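Local coordinates for peptidase C51 domain-containing protein (Streptococcus mutans, PDB 3L9A), which is of unknown function as an isolated C-terminal domain, though the whole phage-associated protein probably cleaves cell-wall peptidoglycan through a CHAP domain, at residues Arg9-Ile14 against Leu32-Thr37. Residues are numbered along the deposited sequence; the frame is centred on the assembly and turned at random. Where two conformers were deposited one is given.
Sequences RDFFVI and LHVSPT
Phe11 lays its ring across Val34, and this pair forms the dense part of the contact between antiparallel strands 11-15 and 31-35. Val34 CB sits over one ring face, 3.8 Å from the ring centroid in a CH-pi contact, while Val34 CG1 reaches Phe11 CZ at 3.5 Å. Phe11 CG lies between its own backbone N and carbonyl carbon (chi1 58°), and the far end of the ring comes nearer to strand 31-35 than its CB does; its CE2 meets Pro36 CG beyond the strand end. Val13 CG2 continues this apolar face against Leu32 CB at 3.8 Å. Ile74 of helix 68-78 packs on Phe11 and Val34, and Phe70 on Val13. Between the strands, Phe11 exchanges two backbone hydrogen bonds with Val34, and Val13 two with Leu32.

The other face carries Phe12 and His33, the non-hydrogen-bonded pair. His33 turns its edge toward the Phe12 face in an offset edge-to-face arrangement, the planes 72° apart, and Ile52 of helix 46-55 touches both side chains.

Toward residue 37 the contact becomes hydrated and polar. Ser35 OG donates to Asp10 OD1 at 2.9 Å, arriving from above the carboxylate plane, and OD1 also accepts from a water that in turn accepts from Thr37 N. The second carboxylate oxygen, OD2, accepts from another water 2.7 Å away, which bridges to His33 NE2 2.8 Å from it; OD2 is also hydrogen-bonded to Met8 N of a second subunit. Several partners thus fix the buried carboxylate, whereas the side chain of Arg9 is exposed.

The arrangement is that of neighbouring antiparallel strands inside a mixed five-stranded sheet with helices 46-55 and 68-78 on opposite faces, where the loop leading into strand 11-15, at Asp10, also meets a neighbouring subunit.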
# COMPACT_ATOMS: atom_id res chain seq x y z
N ARG A 9 -3.80 -1.26 -5.81
CA ARG A 9 -5.06 -1.00 -5.10
C ARG A 9 -5.93 -2.26 -4.99
O ARG A 9 -5.73 -3.23 -5.70
CB ARG A 9 -5.84 0.12 -5.82
CG ARG A 9 -6.27 -0.17 -7.24
CD ARG A 9 -6.67 1.09 -8.02
NE ARG A 9 -5.54 1.73 -8.71
CZ ARG A 9 -5.09 2.96 -8.46
NH1 ARG A 9 -5.68 3.72 -7.54
NH2 ARG A 9 -4.06 3.45 -9.15
N ASP A 10 -6.89 -2.23 -4.07
CA ASP A 10 -7.85 -3.31 -3.98
C ASP A 10 -8.77 -3.29 -5.22
O ASP A 10 -8.97 -2.24 -5.83
CB ASP A 10 -8.71 -3.15 -2.73
CG ASP A 10 -7.91 -3.21 -1.43
OD1 ASP A 10 -6.77 -3.75 -1.42
OD2 ASP A 10 -8.45 -2.74 -0.41
N PHE A 11 -9.33 -4.44 -5.56
CA PHE A 11 -10.27 -4.52 -6.68
C PHE A 11 -11.24 -5.66 -6.47
O PHE A 11 -10.98 -6.56 -5.66
CB PHE A 11 -9.55 -4.64 -8.04
CG PHE A 11 -8.62 -5.85 -8.17
CD1 PHE A 11 -9.09 -7.05 -8.68
CD2 PHE A 11 -7.28 -5.75 -7.83
CE1 PHE A 11 -8.23 -8.14 -8.86
CE2 PHE A 11 -6.42 -6.85 -7.99
CZ PHE A 11 -6.90 -8.03 -8.51
N PHE A 12 -12.35 -5.63 -7.20
CA PHE A 12 -13.29 -6.74 -7.20
C PHE A 12 -13.16 -7.57 -8.48
O PHE A 12 -12.89 -7.04 -9.57
CB PHE A 12 -14.73 -6.23 -7.21
CG PHE A 12 -15.23 -5.66 -5.90
CD1 PHE A 12 -15.21 -6.40 -4.72
CD2 PHE A 12 -15.81 -4.40 -5.89
CE1 PHE A 12 -15.74 -5.86 -3.53
CE2 PHE A 12 -16.35 -3.86 -4.71
CZ PHE A 12 -16.31 -4.60 -3.54
N VAL A 13 -13.42 -8.87 -8.34
CA VAL A 13 -13.74 -9.72 -9.49
C VAL A 13 -15.04 -10.46 -9.16
O VAL A 13 -15.44 -10.53 -7.99
CB VAL A 13 -12.61 -10.73 -9.85
CG1 VAL A 13 -11.32 -10.00 -10.21
CG2 VAL A 13 -12.37 -11.74 -8.75
N ILE A 14 -15.68 -11.01 -10.19
CA ILE A 14 -16.91 -11.78 -10.02
C ILE A 14 -16.70 -13.11 -10.72
O ILE A 14 -16.30 -13.13 -11.88
CB ILE A 14 -18.15 -11.06 -10.59
CG1 ILE A 14 -18.24 -9.62 -10.08
CG2 ILE A 14 -19.42 -11.84 -10.24
CD1 ILE A 14 -19.47 -8.87 -10.53
N LEU A 32 -15.62 -11.32 -5.27
CA LEU A 32 -14.41 -11.49 -4.49
C LEU A 32 -13.69 -10.16 -4.35
O LEU A 32 -13.42 -9.48 -5.35
CB LEU A 32 -13.48 -12.51 -5.16
CG LEU A 32 -14.11 -13.82 -5.62
CD1 LEU A 32 -13.03 -14.77 -6.12
CD2 LEU A 32 -14.94 -14.47 -4.51
N HIS A 33 -13.45 -9.77 -3.11
CA HIS A 33 -12.64 -8.59 -2.81
C HIS A 33 -11.19 -9.02 -2.80
O HIS A 33 -10.81 -9.91 -2.03
CB HIS A 33 -13.01 -8.01 -1.45
CG HIS A 33 -12.26 -6.76 -1.12
ND1 HIS A 33 -11.17 -6.74 -0.27
CD2 HIS A 33 -12.42 -5.49 -1.57
CE1 HIS A 33 -10.71 -5.50 -0.19
NE2 HIS A 33 -11.46 -4.72 -0.95
N VAL A 34 -10.38 -8.39 -3.65
CA VAL A 34 -8.97 -8.76 -3.78
C VAL A 34 -8.10 -7.63 -3.27
O VAL A 34 -8.20 -6.50 -3.76
CB VAL A 34 -8.59 -9.08 -5.26
CG1 VAL A 34 -7.16 -9.60 -5.35
CG2 VAL A 34 -9.57 -10.10 -5.87
N SER A 35 -7.25 -7.94 -2.30
CA SER A 35 -6.33 -6.95 -1.75
C SER A 35 -4.89 -7.40 -1.94
O SER A 35 -4.37 -8.18 -1.14
CB SER A 35 -6.61 -6.71 -0.26
OG SER A 35 -5.65 -5.80 0.25
N PRO A 36 -4.24 -6.95 -3.02
CA PRO A 36 -2.82 -7.28 -3.17
C PRO A 36 -1.96 -6.85 -1.98
O PRO A 36 -1.06 -7.59 -1.58
CB PRO A 36 -2.43 -6.55 -4.46
CG PRO A 36 -3.73 -6.56 -5.25
CD PRO A 36 -4.76 -6.23 -4.19
N THR A 37 -2.23 -5.69 -1.39
CA THR A 37 -1.38 -5.24 -0.30
C THR A 37 -1.46 -6.19 0.89
O THR A 37 -0.44 -6.50 1.53
CB THR A 37 -1.64 -3.77 0.10
OG1 THR A 37 -3.04 -3.54 0.34
CG2 THR A 37 -1.13 -2.83 -0.98
O HOH W 1 -11.05 -1.99 -0.50
O HOH W 2 -4.19 -3.63 -2.13